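Long-range contacts in putative surface-anchored fimbrial subunit (Corynebacterium diphtheriae, PDB 3HR6), which builds the shaft of pili on the surface of Corynebacterium diphtheriae as a calcium-binding major pilin of tandem Ig-like modules stabilised by isopeptide and disulfide bonds: residues R324-Q329 / L394-T399; T310-F315 / D359-L364. All blocks are in the same frame, centred on the assembly; numbering follows the deposited sequence.

Interaction 1 (R324-Q329 / L394-T399)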
# COMPACT_ATOMS: atom_id res chain seq x y z
N ARG A 324 -39.56 24.74 -15.69
CA ARG A 324 -39.80 23.30 -15.79
C ARG A 324 -38.67 22.52 -15.19
O ARG A 324 -37.52 22.67 -15.61
CB ARG A 324 -40.00 22.89 -17.25
CG ARG A 324 -41.17 23.56 -17.92
CD ARG A 324 -41.40 23.09 -19.33
NE ARG A 324 -40.35 23.55 -20.25
CZ ARG A 324 -40.47 23.66 -21.58
NH1 ARG A 324 -41.60 23.36 -22.20
NH2 ARG A 324 -39.44 24.06 -22.30
N THR A 325 -38.98 21.71 -14.18
CA THR A 325 -38.00 20.82 -13.61
C THR A 325 -38.64 19.50 -13.20
O THR A 325 -39.86 19.42 -12.98
CB THR A 325 -37.22 21.49 -12.45
OG1 THR A 325 -36.17 20.62 -12.03
CG2 THR A 325 -38.11 21.79 -11.27
N ALA A 326 -37.83 18.45 -13.18
CA ALA A 326 -38.26 17.16 -12.73
C ALA A 326 -37.29 16.69 -11.66
O ALA A 326 -36.14 17.15 -11.59
CB ALA A 326 -38.32 16.16 -13.88
N THR A 327 -37.76 15.76 -10.83
CA THR A 327 -37.01 15.20 -9.72
C THR A 327 -36.99 13.67 -9.88
O THR A 327 -38.00 13.06 -10.25
CB THR A 327 -37.64 15.61 -8.37
OG1 THR A 327 -37.69 17.05 -8.26
CG2 THR A 327 -36.88 14.97 -7.16
N PHE A 328 -35.82 13.08 -9.64
CA PHE A 328 -35.59 11.65 -9.73
C PHE A 328 -34.92 11.14 -8.48
O PHE A 328 -34.18 11.89 -7.78
CB PHE A 328 -34.72 11.28 -10.94
CG PHE A 328 -35.30 11.70 -12.25
CD1 PHE A 328 -36.06 10.80 -13.02
CD2 PHE A 328 -35.15 13.00 -12.70
CE1 PHE A 328 -36.63 11.18 -14.21
CE2 PHE A 328 -35.72 13.40 -13.89
CZ PHE A 328 -36.46 12.49 -14.67
N GLN A 329 -35.25 9.90 -8.17
CA GLN A 329 -34.50 9.14 -7.21
C GLN A 329 -33.88 7.93 -7.89
O GLN A 329 -34.42 7.35 -8.87
CB GLN A 329 -35.35 8.79 -5.99
CG GLN A 329 -35.87 9.98 -5.27
CD GLN A 329 -36.55 9.60 -3.98
OE1 GLN A 329 -37.60 8.95 -4.01
NE2 GLN A 329 -36.00 10.04 -2.86
N LEU A 394 -34.05 4.77 -12.44
CA LEU A 394 -34.47 6.06 -11.94
C LEU A 394 -35.98 6.11 -11.84
O LEU A 394 -36.69 5.65 -12.74
CB LEU A 394 -34.02 7.14 -12.91
CG LEU A 394 -32.50 7.39 -13.01
CD1 LEU A 394 -32.18 8.21 -14.34
CD2 LEU A 394 -31.98 8.09 -11.75
N VAL A 395 -36.46 6.69 -10.75
CA VAL A 395 -37.90 6.92 -10.58
C VAL A 395 -38.12 8.41 -10.57
O VAL A 395 -37.53 9.16 -9.77
CB VAL A 395 -38.43 6.30 -9.27
CG1 VAL A 395 -39.89 6.80 -8.98
CG2 VAL A 395 -38.36 4.79 -9.31
N GLU A 396 -39.00 8.87 -11.47
CA GLU A 396 -39.37 10.27 -11.50
C GLU A 396 -40.42 10.56 -10.44
O GLU A 396 -41.53 10.03 -10.52
CB GLU A 396 -39.93 10.66 -12.86
CG GLU A 396 -40.12 12.15 -12.98
CD GLU A 396 -40.52 12.59 -14.35
OE1 GLU A 396 -41.51 12.07 -14.90
OE2 GLU A 396 -39.85 13.50 -14.85
N THR A 397 -40.07 11.37 -9.45
CA THR A 397 -40.98 11.66 -8.32
C THR A 397 -41.74 12.97 -8.47
O THR A 397 -42.74 13.18 -7.80
CB THR A 397 -40.24 11.69 -6.99
OG1 THR A 397 -39.24 12.70 -7.01
CG2 THR A 397 -39.64 10.32 -6.63
N ALA A 398 -41.27 13.86 -9.35
CA ALA A 398 -41.95 15.10 -9.64
C ALA A 398 -41.60 15.53 -11.05
O ALA A 398 -40.56 15.14 -11.60
CB ALA A 398 -41.59 16.16 -8.61
N THR A 399 -42.51 16.29 -11.64
CA THR A 399 -42.28 16.85 -12.95
C THR A 399 -42.87 18.26 -13.03
O THR A 399 -43.20 18.85 -12.01
CB THR A 399 -42.85 15.90 -13.99
OG1 THR A 399 -42.41 16.28 -15.29
CG2 THR A 399 -44.39 15.86 -13.89
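Thr325 begins the contact with its backbone: its O lies 3.2 Å from Thr399 C. Ala326 comes next, its CB 3.2 Å from Glu396 OE2. At Thr327 the antiparallel register slips by one residue. Thr327 N donates to Ala398 O at 3.0 Å, from 46° above that carbonyl plane, whereas Thr327 O takes a firm bond from Thr397 N at 2.8 Å and a weak one from Ala398 N. Thr397 and Ala398 therefore both face Thr327, the definition of a classic beta bulge. Thr327 CG2 meets Thr397 OG1 at 3.3 Å, the two side chains crossing obliquely. Phe328 turns to the face opposite Thr327, where its ring receives an off-centre CH-pi contact from Glu396 CG, 4.3 Å from the ring centroid. Glu396 CG is anti to the backbone N (chi1 -171°) and the chain beyond it is extended; the carboxylate plane ends 28° from the ring plane. Its OE1 is held by Leu406 N. At Gln329 regular pairing resumes: N donates to Val395 O and O accepts from Val395 N, both acceptors met in the carbonyl plane. Thr397 CG2 packs against the aliphatic part and OE1 of Gln329, whose NE2 bonds Gln352 O. The disulfide Cys333–Cys393 joins the same two strands farther along. The whole is a bulged antiparallel pair from one sheet of an Ig-like pilin module. Its inner-face carboxylate, on Glu396, packs on Lys313, which is covalently linked to Asn432; an acidic side chain beside a Lys–Asn isopeptide bond also occurs in related Gram-positive pilins.

Interaction 2 (T310-F315 / D359-L364); sequences TIEKSF and DGKAVL
Lys361 lies beside Glu312 in a non-hydrogen-bonded antiparallel pair, and its side chain can be followed outward along that neighbour. Lys361 CB is 4.0 Å from Ile311 O. A bend at chi2 (-83°) sets Lys361 CD between two partners, 3.8 Å from Glu312 CG and 3.9 Å from Thr310 CG2. Lys361 CE then comes within 3.4 Å of Glu312 OE2. Lys361 NZ stops 4.3 Å from Glu312 OE2, too far for a salt bridge, although the opposite charges probably still attract; the carboxylate's salt bridge is made through OE1 with Lys429. The Lys361–Glu312 pairing thus rests mainly on methylene contacts between two chains pointing the same way. The opposite face is apolar: Ile311 packs its CB on Ala362 CB and touches Leu364 CD1 with CD1. Between the faces runs the backbone ladder, in which Ile311 N donates to Ala362 O at 2.7 Å, almost straight at 178°, and Ala362 N returns a bond to Ile311 O. At the loop end Gly360, whose O accepts from Lys313 N at 2.8 Å, is the middle residue of an Asx turn in which Asp359 OD1 accepts from Lys361 N. Lys313 carries the unusual chemistry. Lys313 NZ is covalently linked to Asn432 CG, donates to Ser314 O and sits 3.5 Å above the Phe315 ring plane, offset toward the rim. That nitrogen is therefore an isopeptide amide and not a free ammonium group, which implies that strands 302-315 and 424-432 are joined by a covalent cross-link, which probably helps the module resist being pulled apart.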
# COMPACT_ATOMS: atom_id res chain seq x y z
N THR A 310 -25.70 10.67 -15.94
CA THR A 310 -26.14 12.04 -16.33
C THR A 310 -27.51 11.98 -16.97
O THR A 310 -27.71 11.31 -17.99
CB THR A 310 -25.13 12.77 -17.24
OG1 THR A 310 -23.87 12.88 -16.56
CG2 THR A 310 -25.62 14.17 -17.57
N ILE A 311 -28.47 12.71 -16.40
CA ILE A 311 -29.82 12.77 -16.91
C ILE A 311 -29.85 13.99 -17.81
O ILE A 311 -29.33 15.04 -17.42
CB ILE A 311 -30.88 12.92 -15.75
CG1 ILE A 311 -30.87 11.71 -14.81
CG2 ILE A 311 -32.31 13.09 -16.31
CD1 ILE A 311 -31.78 11.88 -13.58
N GLU A 312 -30.36 13.83 -19.04
CA GLU A 312 -30.59 14.95 -19.97
C GLU A 312 -32.09 15.02 -20.20
O GLU A 312 -32.65 14.23 -20.98
CB GLU A 312 -29.86 14.72 -21.28
CG GLU A 312 -28.39 14.67 -21.08
CD GLU A 312 -27.56 14.73 -22.32
OE1 GLU A 312 -28.10 14.74 -23.45
OE2 GLU A 312 -26.33 14.74 -22.14
N LYS A 313 -32.73 15.97 -19.52
CA LYS A 313 -34.19 16.06 -19.48
C LYS A 313 -34.69 17.07 -20.49
O LYS A 313 -34.09 18.14 -20.68
CB LYS A 313 -34.66 16.49 -18.08
CG LYS A 313 -36.17 16.42 -17.87
CD LYS A 313 -36.62 15.01 -17.64
CE LYS A 313 -38.09 14.94 -17.29
NZ LYS A 313 -39.06 15.43 -18.29
N SER A 314 -35.77 16.73 -21.19
CA SER A 314 -36.42 17.66 -22.08
C SER A 314 -37.92 17.62 -21.74
O SER A 314 -38.38 16.69 -21.04
CB SER A 314 -36.15 17.30 -23.54
OG SER A 314 -36.51 15.96 -23.80
N PHE A 315 -38.62 18.65 -22.18
CA PHE A 315 -40.07 18.75 -22.03
C PHE A 315 -40.66 18.98 -23.41
O PHE A 315 -40.43 19.99 -24.07
CB PHE A 315 -40.44 19.84 -21.03
CG PHE A 315 -40.09 19.50 -19.63
CD1 PHE A 315 -41.01 18.89 -18.79
CD2 PHE A 315 -38.82 19.76 -19.13
CE1 PHE A 315 -40.67 18.52 -17.47
CE2 PHE A 315 -38.50 19.44 -17.84
CZ PHE A 315 -39.40 18.81 -16.99
N ASP A 359 -30.95 23.62 -17.94
CA ASP A 359 -30.40 23.01 -19.14
C ASP A 359 -30.80 21.54 -19.29
O ASP A 359 -30.37 20.85 -20.23
CB ASP A 359 -28.87 23.11 -19.15
CG ASP A 359 -28.20 22.41 -17.97
OD1 ASP A 359 -28.82 21.81 -17.04
OD2 ASP A 359 -26.95 22.45 -17.95
N GLY A 360 -31.63 21.06 -18.38
CA GLY A 360 -32.06 19.68 -18.39
C GLY A 360 -31.15 18.68 -17.71
O GLY A 360 -31.50 17.53 -17.60
N LYS A 361 -29.99 19.10 -17.22
CA LYS A 361 -29.05 18.14 -16.66
C LYS A 361 -29.27 17.88 -15.18
O LYS A 361 -29.56 18.79 -14.40
CB LYS A 361 -27.60 18.58 -16.88
CG LYS A 361 -27.22 18.82 -18.33
CD LYS A 361 -26.84 17.52 -19.05
CE LYS A 361 -26.56 17.75 -20.53
NZ LYS A 361 -25.46 18.70 -20.83
N ALA A 362 -29.08 16.62 -14.82
CA ALA A 362 -28.90 16.21 -13.44
C ALA A 362 -27.80 15.15 -13.43
O ALA A 362 -27.88 14.19 -14.18
CB ALA A 362 -30.18 15.63 -12.87
N VAL A 363 -26.80 15.38 -12.60
CA VAL A 363 -25.64 14.50 -12.51
C VAL A 363 -25.66 13.74 -11.18
O VAL A 363 -25.73 14.34 -10.12
CB VAL A 363 -24.31 15.27 -12.72
CG1 VAL A 363 -23.16 14.25 -12.80
CG2 VAL A 363 -24.35 16.10 -14.03
N LEU A 364 -25.64 12.40 -11.25
CA LEU A 364 -25.62 11.51 -10.09
C LEU A 364 -24.20 10.92 -10.08
O LEU A 364 -23.90 9.99 -10.82
CB LEU A 364 -26.68 10.44 -10.24
CG LEU A 364 -28.12 10.90 -10.00
CD1 LEU A 364 -28.57 11.87 -11.04
CD2 LEU A 364 -28.98 9.67 -10.03

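How the interactions relate
From the N terminus the chain passes 310-315, then 324-329, then 359-364 and lastly 394-399, so the two contacts cross: interaction 2 opens first and closes at 359-364, when interaction 1 has already opened, and interaction 1 closes only at 394-399. Each pairs strands within a different sheet, 302-315 with 361-375 in one and 327-333 with 391-398 in the other. Their centres are 10 Å apart, and the inner faces meet: Phe328 CD2 lies 3.7 Å from Ile311 CD1. Just beyond the end of strand 391-398, Thr399 OG1 packs 3.6 Å from Phe315 CE1. Together they tie the two sheets of one Ig-like sandwich across its core.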